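Side-chain contacts in leucine aminopeptidase 2 (Saccharomyces cerevisiae, PDB 2XQ0), which cleaves di- and tripeptides by preference as a zinc-dependent M1-family aminopeptidase and has low epoxide hydrolase activity in vitro: residues F514-T517 with L518-N521; D411-I414 with R415-K419; Y226-P229 with F230-K233; L488-T491 with E492-R495; S448-W451 with E452-L455. All coordinates share one frame; numbering follows the deposited sequence.

Contact 1. Residues F514-T517 with L518-N521; sequences FLET and LTQN
F514 and L518, one helical turn apart, make the apolar part of this contact. The methyl CD1 of L518 stands over one face of the phenyl ring, shifted toward the rim: it is 3.5 Å from F514 CZ, yet its line to the ring centroid runs 27° off the normal, which fits a CH-pi contact. With F514 CG turned anti to the backbone N (chi1 174°), the ring swings alongside the helix and presents that face to L518. Elsewhere F514 packs on V474 and L477 of helix 469-484, while L515 turns to V559 and K562 of helix 557-569.

Among the polar contacts, E516 O takes two donors. T519 OG1 lies in the carbonyl plane on a lone pair, 2.8 Å from E516 O, and Q520 N donates to the same E516 O at 3.0 Å. Two residues earlier in the helix, L518 N bonds to F514 O at 3.0 Å, whereas T519 N reaches L515 O only weakly. T517 turns its hydroxyl back to L513 O.

The E516 carboxylate is held more loosely: OE2 stays 3.9 Å from Q520 NE2, and OE1 has long, weak ion pairs with K562 and K565.

N521 then leaves helical geometry with a positive phi of 48°, and its N bonds weakly to L518 O. This is a Schellman motif, ending helix 508-519 in the leukotriene A4 hydrolase C-terminal region.

Contact 2. Residues D411-I414 with R415-K419; sequences DPFI and RHYFK
I414 and F418 lie side by side on the buried flank of helix 407-420. I414 CG2 meets the edge of the F418 ring, close to its plane, at 3.8 Å from CE2. Y417 CD2 sits above the centre of that same ring, covering it on a face as well. One residue earlier on each side, F413 CG is anti to the backbone N (chi1 171°), which turns the ring toward Y417, and F413 CZ comes to 4.1 Å from Y417 CB, which lies over the rim of the F413 face. The two rings barely overlap, their planes 28° and centroids 6.0 Å apart. Past the kink at P412 and F413 the helix bonds resume: Y417 N donates almost straight to F413 O at 2.7 Å (176° at the hydrogen).

The more open side holds P412, H416 and the partly exposed R415, the first two leaning on F438. D411 is buried, but its pairing with R415 is loose: CB covers one guanidinium face near the rim, 3.9 Å above the plane, while OD2 of D411 stays 4.1 Å from R415 NH1, out of plane and unbonded. Each has a firmer mate: R333 in a salt bridge to D411, I253 O for R415 NE.

The packed flank lies near the M1 catalytic centre: F418 and Y417 meet W326 of helix 321-339, and the F418 side chain is about 9 Å from that of H305, in the HExxH motif.

Contact 3. Residues Y226-P229 with F230-K233; sequences YTEP and FRLK
E228 O receives R231 N at 2.9 Å, and P229 O receives L232 N at 3.1 Å, as the extended strand residue T227 gives way to a helical turn. Both bonds span three residues, and both donors stand above the carbonyl plane, L232 N by 69°, evidence of a tight first turn. Water 1 continues it, donating to P229 O and accepting from K233 N.

E228 runs alongside F230, its CB 3.7 Å from CE2 of the ring. Its OE1 makes a long salt bridge of 3.5 Å with R231 NH2, the planes 66° apart. F230 CG, set between backbone N and carbonyl carbon (chi1 80°), lays the ring on the arginine, CZ 3.5 Å above the middle of the guanidinium plane. R231 NE is buried without a hydrogen-bond partner, 4.0 Å from T227 OG1. With an alanine in place of E228, R231 NH2 would probably lose this charged mate and the guanidinium be less firmly oriented, with D269 still paired to NH1. T227 CG2 packs 3.5 Å from L232 CA.

Strand 223-227 lies between strands 215-220 and 264-266: T227 OG1 bonds to V266 O, and L232, on helix 229-239, rests on S215 and A217.

Contact 4. Residues L488-T491 with E492-R495; sequences LKTT and EDFR
L488 caps one face of the F494 ring: its CB stands over the centre, 3.6 Å from the centroid and only 13° off the normal, a CH-pi contact. F494 CG, beside the backbone N (chi1 -77°), swings the ring toward L488. CD1 of L488 follows the ring toward the helix backbone, 3.6 Å from D493 O. K489 O approaches the ring edge in plane.

D493 crosses T490 obliquely, and the two form a capping box at the start of helix 491-497. T490 OG1, the N-cap oxygen, accepts from D493 N at 3.2 Å; in return D493 OD2 accepts weakly from T490 N. D493 OD2 also takes K489 N, at 3.3 Å, on its anti lone pair, so two backbone N-H groups share one carboxylate oxygen. T490 O receives F494 N at 3.2 Å, in the carbonyl plane.

An alanine at F494 would probably leave L488 CB without a surface to cover and open a gap toward A539 and A542 of helix 537-546. Elsewhere in the turn T491 CG2 sits 4.2 Å from R495 NH2, over the rim of the guanidinium face, while R495 NE has a long, weak ion pair with D545.

Contact 5. Residues S448-W451 with E452-L455; sequences SVDW and ETWL
D450 and T453 grip each other through the aspartate carboxylate. T453 OG1 donates to D450 OD2 at a modelled 2.5 Å, so short that the exact length is doubtful. The other oxygen, OD1, takes T453 N in a weak bond of 3.3 Å, so that the two carboxylate oxygens serve the side chain and the backbone of one residue. Turning CG of D450 away from its own N (chi1 -174°) carries the carboxylate forward over the first helical turn. From the same residue, D450 O accepts W454 N at 3.1 Å and nearly straight, with 177° at the hydrogen.

Two waters complete the first shell. Water 3 donates to D450 OD1 and accepts from E452 N, while water 2 joins D450 N to W454 NE1, lying in the plane of that indole.

D450 is thus the N-cap of helix 451-456. It is also the centre of an inverse gamma turn, in which W451 N bonds weakly back to V449 O.

Further out, V449 stands between the two tryptophans: CG1 is 3.4 Å above the centre of the W451 ring plane and 4.0 Å from W454 CD1. Beyond these, L446 O accepts from W451 NE1, and the indole packs on L400, L432 and L435. The E452 carboxylate reaches the N-terminal helix 4-9, pairing with R9 and bonding S5 OG, whereas W454 meets the ring of H399.

Overall arrangement
From the N terminus the order is contact 3, contact 2, contact 5, contact 4 and contact 1. Each joins neighbouring residues of one continuous stretch, so none closes a long loop, and they run in series without nesting or crossing. Contact 3 turns strand 223-227 into helix 229-239. Contacts 2 and 5 belong to the M1 peptidase range, nearest atoms about 9 Å apart, and both pack on helix 428-438. Contact 4 opens helix 491-497 and packs on helix 537-546; contact 1 ends the next helix, 508-519, and touches helices 469-484 and 557-569. Contacts 3 and 5 lie on opposite sides of the chain's centre.

Contact 1. Residues F514-T517 with L518-N521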
loop_
_atom_site.group_PDB
_atom_site.type_symbol
_atom_site.label_atom_id
_atom_site.label_comp_id
_atom_site.label_asym_id
_atom_site.label_seq_id
_atom_site.Cartn_x
_atom_site.Cartn_y
_atom_site.Cartn_z
ATOM N N PHE A 514 -6.562 12.400 -18.682
ATOM C CA PHE A 514 -7.498 12.791 -19.748
ATOM C C PHE A 514 -8.884 12.153 -19.603
ATOM O O PHE A 514 -9.896 12.862 -19.559
ATOM C CB PHE A 514 -6.906 12.466 -21.120
ATOM C CG PHE A 514 -7.853 12.713 -22.261
ATOM C CD1 PHE A 514 -8.315 13.995 -22.535
ATOM C CD2 PHE A 514 -8.273 11.668 -23.071
ATOM C CE1 PHE A 514 -9.180 14.231 -23.588
ATOM C CE2 PHE A 514 -9.142 11.894 -24.126
ATOM C CZ PHE A 514 -9.596 13.180 -24.386
ATOM N N LEU A 515 -8.924 10.820 -19.541
ATOM C CA LEU A 515 -10.179 10.065 -19.416
ATOM C C LEU A 515 -10.896 10.418 -18.124
ATOM O O LEU A 515 -12.123 10.471 -18.080
ATOM C CB LEU A 515 -9.930 8.552 -19.468
ATOM C CG LEU A 515 -9.431 7.984 -20.806
ATOM C CD1 LEU A 515 -8.830 6.604 -20.625
ATOM C CD2 LEU A 515 -10.552 7.962 -21.835
ATOM N N GLU A 516 -10.123 10.652 -17.070
ATOM C CA GLU A 516 -10.681 11.142 -15.812
ATOM C C GLU A 516 -11.379 12.491 -16.034
ATOM O O GLU A 516 -12.589 12.614 -15.789
ATOM C CB GLU A 516 -9.588 11.222 -14.730
ATOM C CG GLU A 516 -10.006 11.836 -13.405
ATOM C CD GLU A 516 -11.047 11.012 -12.659
ATOM O OE1 GLU A 516 -11.748 10.192 -13.295
ATOM O OE2 GLU A 516 -11.168 11.185 -11.424
ATOM N N THR A 517 -10.628 13.482 -16.525
ATOM C CA THR A 517 -11.157 14.831 -16.785
ATOM C C THR A 517 -12.441 14.813 -17.629
ATOM O O THR A 517 -13.358 15.589 -17.388
ATOM C CB THR A 517 -10.081 15.748 -17.441
ATOM O OG1 THR A 517 -8.888 15.749 -16.640
ATOM C CG2 THR A 517 -10.590 17.185 -17.595
ATOM N N LEU A 518 -12.516 13.914 -18.606
ATOM C CA LEU A 518 -13.715 13.777 -19.429
ATOM C C LEU A 518 -14.959 13.378 -18.637
ATOM O O LEU A 518 -16.053 13.886 -18.895
ATOM C CB LEU A 518 -13.495 12.758 -20.544
ATOM C CG LEU A 518 -12.585 13.195 -21.683
ATOM C CD1 LEU A 518 -12.343 12.018 -22.615
ATOM C CD2 LEU A 518 -13.186 14.384 -22.432
ATOM N N THR A 519 -14.812 12.441 -17.703
ATOM C CA THR A 519 -15.943 12.048 -16.863
ATOM C C THR A 519 -16.268 13.154 -15.852
ATOM O O THR A 519 -17.395 13.257 -15.369
ATOM C CB THR A 519 -15.701 10.706 -16.138
ATOM O OG1 THR A 519 -14.667 10.865 -15.161
ATOM C CG2 THR A 519 -15.305 9.611 -17.140
ATOM N N GLN A 520 -15.272 13.980 -15.545
ATOM C CA GLN A 520 -15.493 15.227 -14.820
ATOM C C GLN A 520 -16.068 16.267 -15.784
ATOM O O GLN A 520 -16.279 17.429 -15.421
ATOM C CB GLN A 520 -14.176 15.741 -14.247
ATOM C CG GLN A 520 -13.502 14.783 -13.289
ATOM C CD GLN A 520 -13.971 14.979 -11.868
ATOM O OE1 GLN A 520 -14.321 16.089 -11.471
ATOM N NE2 GLN A 520 -13.977 13.901 -11.089
ATOM N N ASN A 521 -16.310 15.834 -17.019
ATOM C CA ASN A 521 -16.787 16.707 -18.091
ATOM C C ASN A 521 -16.004 18.010 -18.236
ATOM O O ASN A 521 -16.590 19.085 -18.338
ATOM C CB ASN A 521 -18.284 16.984 -17.944
ATOM C CG ASN A 521 -19.126 15.747 -18.182
ATOM O OD1 ASN A 521 -18.825 14.936 -19.056
ATOM N ND2 ASN A 521 -20.185 15.593 -17.399
#

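Contact 2. Residues D411-I414 with R415-K419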
loop_
_atom_site.group_PDB
_atom_site.type_symbol
_atom_site.label_atom_id
_atom_site.label_comp_id
_atom_site.label_asym_id
_atom_site.label_seq_id
_atom_site.Cartn_x
_atom_site.Cartn_y
_atom_site.Cartn_z
ATOM N N ASP A 411 17.575 18.092 2.119
ATOM C CA ASP A 411 18.163 16.763 2.014
ATOM C C ASP A 411 19.089 16.397 3.182
ATOM O O ASP A 411 19.131 15.230 3.593
ATOM C CB ASP A 411 18.850 16.566 0.659
ATOM C CG ASP A 411 17.847 16.359 -0.479
ATOM O OD1 ASP A 411 16.634 16.556 -0.239
ATOM O OD2 ASP A 411 18.268 15.997 -1.607
ATOM N N PRO A 412 19.823 17.379 3.731
ATOM C CA PRO A 412 20.625 17.074 4.925
ATOM C C PRO A 412 19.756 16.640 6.103
ATOM O O PRO A 412 20.138 15.733 6.847
ATOM C CB PRO A 412 21.299 18.408 5.238
ATOM C CG PRO A 412 21.419 19.068 3.904
ATOM C CD PRO A 412 20.163 18.700 3.170
ATOM N N PHE A 413 18.604 17.276 6.274
ATOM C CA PHE A 413 17.664 16.840 7.308
ATOM C C PHE A 413 17.161 15.409 7.056
ATOM O O PHE A 413 17.104 14.585 7.965
ATOM C CB PHE A 413 16.463 17.776 7.417
ATOM C CG PHE A 413 15.371 17.236 8.311
ATOM C CD1 PHE A 413 15.538 17.209 9.690
ATOM C CD2 PHE A 413 14.195 16.721 7.768
ATOM C CE1 PHE A 413 14.542 16.690 10.521
ATOM C CE2 PHE A 413 13.198 16.207 8.586
ATOM C CZ PHE A 413 13.375 16.201 9.977
ATOM N N ILE A 414 16.775 15.130 5.819
ATOM C CA ILE A 414 16.283 13.806 5.448
ATOM C C ILE A 414 17.286 12.714 5.844
ATOM O O ILE A 414 16.929 11.704 6.458
ATOM C CB ILE A 414 16.012 13.761 3.941
ATOM C CG1 ILE A 414 14.842 14.686 3.598
ATOM C CG2 ILE A 414 15.749 12.346 3.463
ATOM C CD1 ILE A 414 14.523 14.697 2.109
ATOM N N ARG A 415 18.550 12.924 5.504
ATOM C CA ARG A 415 19.584 11.972 5.879
ATOM C C ARG A 415 19.724 11.864 7.395
ATOM O O ARG A 415 19.948 10.778 7.923
ATOM C CB ARG A 415 20.925 12.383 5.279
ATOM C CG ARG A 415 21.046 12.021 3.816
ATOM C CD ARG A 415 21.930 13.004 3.083
ATOM N NE ARG A 415 21.595 13.011 1.666
ATOM C CZ ARG A 415 21.971 13.954 0.818
ATOM N NH1 ARG A 415 21.616 13.868 -0.458
ATOM N NH2 ARG A 415 22.703 14.974 1.247
ATOM N N HIS A 416 19.616 12.994 8.089
ATOM C CA HIS A 416 19.803 13.008 9.536
ATOM C C HIS A 416 18.679 12.219 10.185
ATOM O O HIS A 416 18.913 11.356 11.043
ATOM C CB HIS A 416 19.794 14.447 10.055
ATOM C CG HIS A 416 19.922 14.551 11.538
ATOM N ND1 HIS A 416 18.841 14.757 12.366
ATOM C CD2 HIS A 416 21.003 14.465 12.347
ATOM C CE1 HIS A 416 19.250 14.802 13.620
ATOM N NE2 HIS A 416 20.557 14.625 13.636
ATOM N N TYR A 417 17.460 12.532 9.758
ATOM C CA TYR A 417 16.252 11.868 10.226
ATOM C C TYR A 417 16.334 10.351 10.072
ATOM O O TYR A 417 16.171 9.631 11.052
ATOM C CB TYR A 417 15.031 12.438 9.488
ATOM C CG TYR A 417 13.713 11.735 9.761
ATOM C CD1 TYR A 417 13.025 11.932 10.957
ATOM C CD2 TYR A 417 13.141 10.898 8.812
ATOM C CE1 TYR A 417 11.809 11.297 11.205
ATOM C CE2 TYR A 417 11.928 10.245 9.055
ATOM C CZ TYR A 417 11.266 10.457 10.262
ATOM O OH TYR A 417 10.053 9.831 10.525
ATOM N N PHE A 418 16.590 9.854 8.859
ATOM C CA PHE A 418 16.588 8.403 8.653
ATOM C C PHE A 418 17.762 7.713 9.358
ATOM O O PHE A 418 17.656 6.553 9.747
ATOM C CB PHE A 418 16.469 8.022 7.161
ATOM C CG PHE A 418 15.113 8.330 6.586
ATOM C CD1 PHE A 418 14.036 7.510 6.866
ATOM C CD2 PHE A 418 14.901 9.472 5.838
ATOM C CE1 PHE A 418 12.774 7.808 6.383
ATOM C CE2 PHE A 418 13.648 9.768 5.334
ATOM C CZ PHE A 418 12.583 8.935 5.607
ATOM N N LYS A 419 18.860 8.435 9.562
ATOM C CA LYS A 419 19.961 7.879 10.347
ATOM C C LYS A 419 19.626 7.811 11.841
ATOM O O LYS A 419 19.911 6.813 12.498
ATOM C CB LYS A 419 21.255 8.676 10.136
ATOM C CG LYS A 419 22.155 8.116 9.038
ATOM C CD LYS A 419 22.553 6.671 9.328
ATOM C CE LYS A 419 23.296 6.040 8.161
ATOM N NZ LYS A 419 23.659 4.630 8.465
#

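Contact 3. Residues Y226-P229 with F230-K233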
loop_
_atom_site.group_PDB
_atom_site.type_symbol
_atom_site.label_atom_id
_atom_site.label_comp_id
_atom_site.label_asym_id
_atom_site.label_seq_id
_atom_site.Cartn_x
_atom_site.Cartn_y
_atom_site.Cartn_z
ATOM N N TYR A 226 10.316 -12.695 -9.030
ATOM C CA TYR A 226 9.694 -14.001 -8.819
ATOM C C TYR A 226 8.262 -13.935 -9.330
ATOM O O TYR A 226 7.590 -12.943 -9.125
ATOM C CB TYR A 226 9.692 -14.365 -7.332
ATOM C CG TYR A 226 11.062 -14.629 -6.779
ATOM C CD1 TYR A 226 11.568 -15.919 -6.736
ATOM C CD2 TYR A 226 11.860 -13.587 -6.296
ATOM C CE1 TYR A 226 12.833 -16.175 -6.242
ATOM C CE2 TYR A 226 13.130 -13.837 -5.792
ATOM C CZ TYR A 226 13.606 -15.137 -5.772
ATOM O OH TYR A 226 14.865 -15.417 -5.283
ATOM N N THR A 227 7.810 -14.969 -10.036
ATOM C CA THR A 227 6.424 -15.024 -10.485
ATOM C C THR A 227 6.120 -16.382 -11.101
ATOM O O THR A 227 6.973 -17.266 -11.105
ATOM C CB THR A 227 6.062 -13.903 -11.489
ATOM O OG1 THR A 227 4.646 -13.914 -11.739
ATOM C CG2 THR A 227 6.808 -14.071 -12.792
ATOM N N GLU A 228 4.905 -16.544 -11.610
ATOM C CA GLU A 228 4.548 -17.784 -12.296
ATOM C C GLU A 228 5.296 -17.871 -13.622
ATOM O O GLU A 228 5.422 -16.868 -14.346
ATOM C CB GLU A 228 3.031 -17.871 -12.492
ATOM C CG GLU A 228 2.232 -17.945 -11.181
ATOM C CD GLU A 228 0.734 -17.712 -11.373
ATOM O OE1 GLU A 228 0.304 -16.534 -11.327
ATOM O OE2 GLU A 228 -0.012 -18.702 -11.565
ATOM N N PRO A 229 5.807 -19.069 -13.952
ATOM C CA PRO A 229 6.603 -19.231 -15.178
ATOM C C PRO A 229 5.995 -18.550 -16.415
ATOM O O PRO A 229 6.732 -17.925 -17.182
ATOM C CB PRO A 229 6.660 -20.749 -15.357
ATOM C CG PRO A 229 6.565 -21.285 -13.930
ATOM C CD PRO A 229 5.640 -20.336 -13.212
ATOM N N PHE A 230 4.679 -18.636 -16.596
ATOM C CA PHE A 230 4.075 -18.147 -17.835
ATOM C C PHE A 230 4.289 -16.649 -18.028
ATOM O O PHE A 230 4.299 -16.144 -19.161
ATOM C CB PHE A 230 2.582 -18.496 -17.908
ATOM C CG PHE A 230 1.698 -17.573 -17.120
ATOM C CD1 PHE A 230 1.164 -16.431 -17.710
ATOM C CD2 PHE A 230 1.397 -17.844 -15.792
ATOM C CE1 PHE A 230 0.349 -15.576 -16.987
ATOM C CE2 PHE A 230 0.579 -16.991 -15.060
ATOM C CZ PHE A 230 0.060 -15.853 -15.653
ATOM N N ARG A 231 4.490 -15.949 -16.919
ATOM C CA ARG A 231 4.589 -14.493 -16.928
ATOM C C ARG A 231 6.019 -14.018 -16.664
ATOM O O ARG A 231 6.308 -12.816 -16.707
ATOM C CB ARG A 231 3.652 -13.934 -15.849
ATOM C CG ARG A 231 3.685 -12.432 -15.695
ATOM C CD ARG A 231 2.313 -11.913 -15.322
ATOM N NE ARG A 231 1.780 -12.599 -14.153
ATOM C CZ ARG A 231 0.483 -12.772 -13.929
ATOM N NH1 ARG A 231 -0.411 -12.313 -14.801
ATOM N NH2 ARG A 231 0.078 -13.396 -12.832
ATOM N N LEU A 232 6.913 -14.962 -16.398
ATOM C CA LEU A 232 8.272 -14.637 -15.946
ATOM C C LEU A 232 9.040 -13.691 -16.864
ATOM O O LEU A 232 9.559 -12.666 -16.422
ATOM C CB LEU A 232 9.074 -15.916 -15.689
ATOM C CG LEU A 232 10.513 -15.680 -15.227
ATOM C CD1 LEU A 232 10.543 -15.137 -13.800
ATOM C CD2 LEU A 232 11.318 -16.972 -15.328
ATOM N N LYS A 233 9.117 -14.010 -18.150
ATOM C CA LYS A 233 9.883 -13.158 -19.045
ATOM C C LYS A 233 9.232 -11.796 -19.266
ATOM O O LYS A 233 9.924 -10.801 -19.411
ATOM C CB LYS A 233 10.178 -13.871 -20.370
ATOM C CG LYS A 233 11.128 -15.036 -20.200
ATOM C CD LYS A 233 12.551 -14.563 -19.877
ATOM C CE LYS A 233 13.337 -15.634 -19.105
ATOM N NZ LYS A 233 14.763 -15.214 -18.944
HETATM O O HOH W 1 7.700 -16.323 -19.176
#

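Contact 4. Residues L488-T491 with E492-R495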
loop_
_atom_site.group_PDB
_atom_site.type_symbol
_atom_site.label_atom_id
_atom_site.label_comp_id
_atom_site.label_asym_id
_atom_site.label_seq_id
_atom_site.Cartn_x
_atom_site.Cartn_y
_atom_site.Cartn_z
ATOM N N LEU A 488 -20.333 19.375 -32.954
ATOM C CA LEU A 488 -20.211 18.429 -34.058
ATOM C C LEU A 488 -21.336 17.409 -33.973
ATOM O O LEU A 488 -21.783 17.057 -32.883
ATOM C CB LEU A 488 -18.839 17.737 -34.049
ATOM C CG LEU A 488 -17.654 18.709 -33.988
ATOM C CD1 LEU A 488 -16.307 18.011 -34.160
ATOM C CD2 LEU A 488 -17.818 19.802 -35.029
ATOM N N LYS A 489 -21.804 16.936 -35.118
ATOM C CA LYS A 489 -22.922 15.995 -35.119
ATOM C C LYS A 489 -22.511 14.617 -35.612
ATOM O O LYS A 489 -22.611 13.632 -34.881
ATOM C CB LYS A 489 -24.100 16.545 -35.932
ATOM C CG LYS A 489 -24.802 17.713 -35.252
ATOM C CD LYS A 489 -25.181 17.345 -33.819
ATOM C CE LYS A 489 -24.777 18.427 -32.820
ATOM N NZ LYS A 489 -24.844 17.933 -31.409
ATOM N N THR A 490 -22.026 14.560 -36.846
ATOM C CA THR A 490 -21.634 13.297 -37.454
ATOM C C THR A 490 -20.190 12.942 -37.140
ATOM O O THR A 490 -19.360 13.820 -36.899
ATOM C CB THR A 490 -21.787 13.340 -38.984
ATOM O OG1 THR A 490 -20.652 14.001 -39.558
ATOM C CG2 THR A 490 -23.062 14.073 -39.377
ATOM N N THR A 491 -19.902 11.644 -37.157
ATOM C CA THR A 491 -18.559 11.125 -36.901
ATOM C C THR A 491 -17.556 11.792 -37.824
ATOM O O THR A 491 -16.420 12.086 -37.435
ATOM C CB THR A 491 -18.500 9.605 -37.147
ATOM O OG1 THR A 491 -19.640 8.982 -36.549
ATOM C CG2 THR A 491 -17.227 9.010 -36.563
ATOM N N GLU A 492 -17.988 12.010 -39.062
ATOM C CA GLU A 492 -17.185 12.714 -40.047
ATOM C C GLU A 492 -16.735 14.067 -39.505
ATOM O O GLU A 492 -15.575 14.443 -39.667
ATOM C CB GLU A 492 -17.984 12.881 -41.341
ATOM C CG GLU A 492 -17.676 14.138 -42.122
ATOM C CD GLU A 492 -18.737 14.432 -43.161
ATOM O OE1 GLU A 492 -19.592 13.553 -43.395
ATOM O OE2 GLU A 492 -18.719 15.539 -43.738
ATOM N N ASP A 493 -17.654 14.794 -38.869
ATOM C CA ASP A 493 -17.343 16.099 -38.279
ATOM C C ASP A 493 -16.215 15.924 -37.267
ATOM O O ASP A 493 -15.222 16.655 -37.271
ATOM C CB ASP A 493 -18.581 16.701 -37.586
ATOM C CG ASP A 493 -19.628 17.235 -38.578
ATOM O OD1 ASP A 493 -19.254 17.558 -39.727
ATOM O OD2 ASP A 493 -20.824 17.343 -38.208
ATOM N N PHE A 494 -16.365 14.922 -36.415
ATOM C CA PHE A 494 -15.400 14.686 -35.358
ATOM C C PHE A 494 -14.000 14.373 -35.886
ATOM O O PHE A 494 -13.006 14.849 -35.341
ATOM C CB PHE A 494 -15.905 13.594 -34.415
ATOM C CG PHE A 494 -16.955 14.076 -33.456
ATOM C CD1 PHE A 494 -18.296 13.882 -33.719
ATOM C CD2 PHE A 494 -16.597 14.744 -32.299
ATOM C CE1 PHE A 494 -19.259 14.330 -32.839
ATOM C CE2 PHE A 494 -17.560 15.195 -31.417
ATOM C CZ PHE A 494 -18.887 14.988 -31.687
ATOM N N ARG A 495 -13.924 13.580 -36.949
ATOM C CA ARG A 495 -12.630 13.210 -37.521
ATOM C C ARG A 495 -11.919 14.423 -38.115
ATOM O O ARG A 495 -10.694 14.447 -38.207
ATOM C CB ARG A 495 -12.790 12.122 -38.587
ATOM C CG ARG A 495 -13.305 10.807 -38.050
ATOM C CD ARG A 495 -12.626 9.644 -38.742
ATOM N NE ARG A 495 -13.393 8.409 -38.620
ATOM C CZ ARG A 495 -14.295 8.003 -39.508
ATOM N NH1 ARG A 495 -14.543 8.737 -40.586
ATOM N NH2 ARG A 495 -14.949 6.865 -39.321
#

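Contact 5. Residues S448-W451 with E452-L455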
loop_
_atom_site.group_PDB
_atom_site.type_symbol
_atom_site.label_atom_id
_atom_site.label_comp_id
_atom_site.label_asym_id
_atom_site.label_seq_id
_atom_site.Cartn_x
_atom_site.Cartn_y
_atom_site.Cartn_z
ATOM N N SER A 448 6.527 29.531 12.158
ATOM C CA SER A 448 5.485 30.105 11.312
ATOM C C SER A 448 4.572 29.038 10.705
ATOM O O SER A 448 3.485 29.355 10.223
ATOM C CB SER A 448 6.089 30.970 10.206
ATOM O OG SER A 448 6.382 30.200 9.050
ATOM N N VAL A 449 5.016 27.780 10.714
ATOM C CA VAL A 449 4.194 26.675 10.225
ATOM C C VAL A 449 2.982 26.503 11.138
ATOM O O VAL A 449 3.135 26.354 12.347
ATOM C CB VAL A 449 4.982 25.337 10.208
ATOM C CG1 VAL A 449 4.050 24.163 9.899
ATOM C CG2 VAL A 449 6.121 25.392 9.203
ATOM N N ASP A 450 1.779 26.534 10.574
ATOM C CA ASP A 450 0.583 26.311 11.383
ATOM C C ASP A 450 0.462 24.814 11.713
ATOM O O ASP A 450 -0.316 24.086 11.086
ATOM C CB ASP A 450 -0.646 26.793 10.623
ATOM C CG ASP A 450 -1.921 26.732 11.454
ATOM O OD1 ASP A 450 -1.871 26.352 12.654
ATOM O OD2 ASP A 450 -2.982 27.076 10.887
ATOM N N TRP A 451 1.231 24.366 12.702
ATOM C CA TRP A 451 1.301 22.948 13.019
ATOM C C TRP A 451 -0.066 22.405 13.377
ATOM O O TRP A 451 -0.374 21.240 13.121
ATOM C CB TRP A 451 2.313 22.693 14.136
ATOM C CG TRP A 451 3.721 22.956 13.691
ATOM C CD1 TRP A 451 4.515 23.999 14.064
ATOM C CD2 TRP A 451 4.493 22.176 12.770
ATOM N NE1 TRP A 451 5.737 23.914 13.440
ATOM C CE2 TRP A 451 5.749 22.804 12.640
ATOM C CE3 TRP A 451 4.244 21.010 12.036
ATOM C CZ2 TRP A 451 6.754 22.301 11.818
ATOM C CZ3 TRP A 451 5.241 20.516 11.224
ATOM C CH2 TRP A 451 6.482 21.160 11.120
ATOM N N GLU A 452 -0.896 23.268 13.946
ATOM C CA GLU A 452 -2.221 22.872 14.405
ATOM C C GLU A 452 -3.132 22.497 13.251
ATOM O O GLU A 452 -3.880 21.526 13.329
ATOM C CB GLU A 452 -2.859 24.011 15.214
ATOM C CG GLU A 452 -2.795 23.818 16.716
ATOM C CD GLU A 452 -3.771 22.769 17.195
ATOM O OE1 GLU A 452 -4.678 22.411 16.419
ATOM O OE2 GLU A 452 -3.637 22.302 18.343
ATOM N N THR A 453 -3.071 23.275 12.177
ATOM C CA THR A 453 -3.907 23.012 11.020
ATOM C C THR A 453 -3.407 21.775 10.280
ATOM O O THR A 453 -4.190 20.885 9.944
ATOM C CB THR A 453 -3.959 24.225 10.076
ATOM O OG1 THR A 453 -4.656 25.287 10.728
ATOM C CG2 THR A 453 -4.687 23.883 8.794
ATOM N N TRP A 454 -2.100 21.717 10.048
ATOM C CA TRP A 454 -1.516 20.601 9.320
ATOM C C TRP A 454 -1.729 19.269 10.036
ATOM O O TRP A 454 -2.167 18.300 9.430
ATOM C CB TRP A 454 -0.024 20.827 9.079
ATOM C CG TRP A 454 0.272 21.744 7.929
ATOM C CD1 TRP A 454 0.671 23.047 8.002
ATOM C CD2 TRP A 454 0.190 21.427 6.532
ATOM N NE1 TRP A 454 0.848 23.559 6.738
ATOM C CE2 TRP A 454 0.566 22.583 5.818
ATOM C CE3 TRP A 454 -0.150 20.273 5.818
ATOM C CZ2 TRP A 454 0.601 22.623 4.428
ATOM C CZ3 TRP A 454 -0.109 20.311 4.444
ATOM C CH2 TRP A 454 0.259 21.480 3.760
ATOM N N LEU A 455 -1.410 19.219 11.325
ATOM C CA LEU A 455 -1.451 17.952 12.040
ATOM C C LEU A 455 -2.834 17.516 12.555
ATOM O O LEU A 455 -3.164 16.323 12.523
ATOM C CB LEU A 455 -0.423 17.946 13.169
ATOM C CG LEU A 455 1.038 18.095 12.746
ATOM C CD1 LEU A 455 1.936 17.998 13.960
ATOM C CD2 LEU A 455 1.438 17.053 11.716
HETATM O O HOH W 2 1.676 26.618 7.459
HETATM O O HOH W 3 -0.405 26.089 15.179
#